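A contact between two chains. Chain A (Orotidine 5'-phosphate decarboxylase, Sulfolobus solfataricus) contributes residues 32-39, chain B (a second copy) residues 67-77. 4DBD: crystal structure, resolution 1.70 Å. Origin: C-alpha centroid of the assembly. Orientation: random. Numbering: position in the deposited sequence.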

# COMPACT_ATOMS: atom_id res chain seq x y z
N GLY A 32 10.09 4.00 3.73
CA GLY A 32 9.11 2.97 3.45
C GLY A 32 8.48 2.33 4.67
O GLY A 32 8.83 2.66 5.81
N LEU A 33 7.54 1.43 4.44
CA LEU A 33 6.92 0.68 5.54
C LEU A 33 7.91 -0.21 6.29
O LEU A 33 7.81 -0.37 7.51
CB LEU A 33 5.74 -0.15 5.04
CG LEU A 33 4.37 0.51 5.19
CD1 LEU A 33 3.34 -0.18 4.31
CD2 LEU A 33 3.95 0.51 6.66
N PRO A 34 8.88 -0.81 5.57
CA PRO A 34 9.82 -1.66 6.32
C PRO A 34 10.53 -0.90 7.44
O PRO A 34 10.76 -1.46 8.52
CB PRO A 34 10.82 -2.09 5.26
CG PRO A 34 10.00 -2.09 3.97
CD PRO A 34 9.10 -0.90 4.11
N LEU A 35 10.89 0.36 7.18
CA LEU A 35 11.59 1.17 8.17
C LEU A 35 10.66 1.54 9.31
O LEU A 35 11.00 1.35 10.49
CB LEU A 35 12.14 2.45 7.54
CG LEU A 35 12.90 3.38 8.49
CD1 LEU A 35 14.23 2.76 8.86
CD2 LEU A 35 13.13 4.74 7.88
N VAL A 36 9.49 2.06 8.97
CA VAL A 36 8.53 2.48 9.98
C VAL A 36 8.12 1.31 10.88
O VAL A 36 7.95 1.49 12.08
CB VAL A 36 7.31 3.16 9.34
CG1 VAL A 36 6.27 3.50 10.39
CG2 VAL A 36 7.75 4.41 8.59
N LEU A 37 8.00 0.11 10.32
CA LEU A 37 7.70 -1.07 11.14
C LEU A 37 8.92 -1.58 11.95
O LEU A 37 8.75 -2.22 12.99
CB LEU A 37 7.11 -2.20 10.29
CG LEU A 37 5.84 -1.87 9.51
CD1 LEU A 37 5.44 -3.04 8.64
CD2 LEU A 37 4.68 -1.48 10.44
N ASP A 38 10.13 -1.32 11.47
CA ASP A 38 11.33 -1.74 12.20
C ASP A 38 11.58 -0.79 13.37
O ASP A 38 11.61 -1.22 14.52
CB ASP A 38 12.55 -1.77 11.27
CG ASP A 38 12.64 -3.05 10.45
OD1 ASP A 38 12.12 -4.10 10.91
OD2 ASP A 38 13.24 -3.02 9.35
N LEU A 39 11.75 0.49 13.07
CA LEU A 39 12.07 1.49 14.09
C LEU A 39 10.85 1.91 14.89
O LEU A 39 10.96 2.34 16.04
CB LEU A 39 12.66 2.75 13.44
CG LEU A 39 13.99 2.61 12.70
CD1 LEU A 39 14.50 4.00 12.33
CD2 LEU A 39 15.01 1.87 13.56
N TYR B 67 10.44 -8.42 -2.42
CA TYR B 67 11.37 -8.14 -1.32
C TYR B 67 10.75 -7.18 -0.31
O TYR B 67 10.87 -7.38 0.90
CB TYR B 67 12.70 -7.57 -1.86
CG TYR B 67 13.53 -6.88 -0.80
CD1 TYR B 67 14.19 -7.61 0.19
CD2 TYR B 67 13.69 -5.50 -0.81
CE1 TYR B 67 14.97 -6.97 1.16
CE2 TYR B 67 14.47 -4.85 0.15
CZ TYR B 67 15.10 -5.60 1.13
OH TYR B 67 15.87 -4.96 2.09
N ILE B 68 10.09 -6.14 -0.81
CA ILE B 68 9.53 -5.12 0.08
C ILE B 68 8.29 -5.64 0.79
O ILE B 68 8.11 -5.40 1.98
CB ILE B 68 9.17 -3.83 -0.69
CG1 ILE B 68 10.43 -3.16 -1.26
CG2 ILE B 68 8.37 -2.89 0.18
CD1 ILE B 68 11.41 -2.67 -0.22
N MET B 69 7.42 -6.34 0.07
CA MET B 69 6.23 -6.88 0.71
C MET B 69 6.58 -7.88 1.80
O MET B 69 5.94 -7.91 2.84
CB MET B 69 5.29 -7.49 -0.32
CG MET B 69 4.61 -6.40 -1.13
SD MET B 69 3.29 -6.97 -2.23
CE MET B 69 4.15 -8.19 -3.20
N LYS B 70 7.58 -8.71 1.54
CA LYS B 70 8.05 -9.65 2.56
C LYS B 70 8.67 -8.92 3.77
O LYS B 70 8.46 -9.31 4.92
CB LYS B 70 9.03 -10.66 1.94
CG LYS B 70 8.34 -11.64 1.00
CD LYS B 70 9.33 -12.28 0.03
CE LYS B 70 10.49 -12.94 0.74
NZ LYS B 70 11.41 -13.58 -0.27
N SER B 71 9.40 -7.84 3.51
CA SER B 71 10.01 -7.06 4.60
C SER B 71 8.94 -6.43 5.49
O SER B 71 9.14 -6.23 6.69
CB SER B 71 10.93 -5.98 4.03
OG SER B 71 12.05 -6.56 3.39
N ILE B 72 7.81 -6.10 4.89
CA ILE B 72 6.68 -5.57 5.63
C ILE B 72 6.01 -6.63 6.49
O ILE B 72 5.85 -6.45 7.70
CB ILE B 72 5.65 -4.94 4.67
CG1 ILE B 72 6.26 -3.71 4.00
CG2 ILE B 72 4.37 -4.58 5.41
CD1 ILE B 72 5.44 -3.17 2.83
N VAL B 73 5.62 -7.75 5.89
CA VAL B 73 4.80 -8.72 6.62
C VAL B 73 5.57 -9.47 7.69
O VAL B 73 4.98 -9.97 8.64
CB VAL B 73 4.08 -9.73 5.69
CG1 VAL B 73 3.17 -9.00 4.66
CG2 VAL B 73 5.06 -10.65 5.02
N GLU B 74 6.89 -9.57 7.56
CA GLU B 74 7.63 -10.31 8.59
C GLU B 74 7.65 -9.54 9.91
O GLU B 74 7.90 -10.12 10.96
CB GLU B 74 9.04 -10.70 8.11
CG GLU B 74 10.04 -9.57 8.07
CD GLU B 74 11.33 -9.96 7.34
OE1 GLU B 74 11.47 -11.14 6.94
OE2 GLU B 74 12.20 -9.08 7.17
N ARG B 75 7.35 -8.24 9.86
CA ARG B 75 7.23 -7.41 11.05
C ARG B 75 5.79 -7.38 11.60
O ARG B 75 5.48 -6.59 12.49
CB ARG B 75 7.69 -5.97 10.76
CG ARG B 75 9.20 -5.77 10.71
CD ARG B 75 9.84 -6.43 9.51
NE ARG B 75 10.72 -5.51 8.79
CZ ARG B 75 11.67 -5.87 7.93
NH1 ARG B 75 11.89 -7.15 7.67
NH2 ARG B 75 12.42 -4.96 7.32
N LEU B 76 4.93 -8.23 11.06
CA LEU B 76 3.52 -8.25 11.44
C LEU B 76 3.02 -9.67 11.72
O LEU B 76 1.88 -10.02 11.42
CB LEU B 76 2.67 -7.61 10.32
CG LEU B 76 3.10 -6.22 9.85
CD1 LEU B 76 2.59 -5.94 8.43
CD2 LEU B 76 2.65 -5.13 10.81
N SER B 77 3.89 -10.49 12.32
CA SER B 77 3.61 -11.91 12.51
C SER B 77 2.42 -12.23 13.44
O SER B 77 1.98 -13.37 13.52
CB SER B 77 4.86 -12.62 13.03
OG SER B 77 5.46 -11.88 14.07

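Two helices from two copies of the same protein run side by side here. Residues 33-39 of chain A form one; the other begins earlier in chain B and enters this stretch at Tyr B67. Their N-to-C directions differ by 19°, so they are nearly parallel. Their axes come within 8.7 Å. The backbones draw closest where Pro A34 CA lies 5.1 Å from Ile B72 CA. The CA-to-CB bond of Pro A34 points sideways. Farther along, Leu A37 CA and Arg B75 CA are 6.4 Å apart.

Tyr B67 makes no contact with the chain A stretch. Its carbonyl O accepts a hydrogen bond from Ser B71 N, the usual helical pattern. Ile B68 makes the first contact: its CG2 lies 4.2 Å from Pro A34 CG. This is a modest apolar touch. Met B69 points away, and Lys B70 is out of reach.

Ser B71 points toward chain A, yet its hydroxyl turns back to its own helix. Ser B71 OG donates to Tyr B67 O at 2.9 Å. Ser B71 CB lies 4.0 Å from Pro A34 CG.

Ile B72 is central to the apolar packing. Its CG1 lies 3.7 Å from Leu A33 CB and 4.0 Å from Pro A34 CD. Its CG2 lies 3.7 Å from Leu A37 CD1. One branched side chain thus meets three residues of chain A. The same leucine methyl also rests near the backbone, with Leu A37 CD1 3.6 Å from Ile B72 O.

Val B73 points away and begins a type I beta turn that ends at Leu B76. Glu B74 makes no contact with the chain A stretch, but it pairs with Arg B75 in a salt bridge within chain B. The modelled distance from Glu B74 OE2 to Arg B75 NH1, 2.0 Å, is too short to be taken literally.

Arg B75 joins the apolar and charged parts of the contact. Its CB packs 3.8 Å from Leu A37 CB. Its guanidinium reaches Asp A38, with Arg B75 NE 2.9 Å from Asp A38 OD1. Opposite charges make this a salt bridge, and it is the polar bond between the stretches. Arg B75 NH2 also lies 3.9 Å from Pro A34 CB.

Leu B76 completes the contact. Its CA-to-CB bond points sideways, but the end of the side chain comes nearer. Leu B76 CD1 sits 4.1 Å from Leu A37 CD1. Ser B77 lies beyond reach. In all, the two stretches bury 410 Å², summed over both sides.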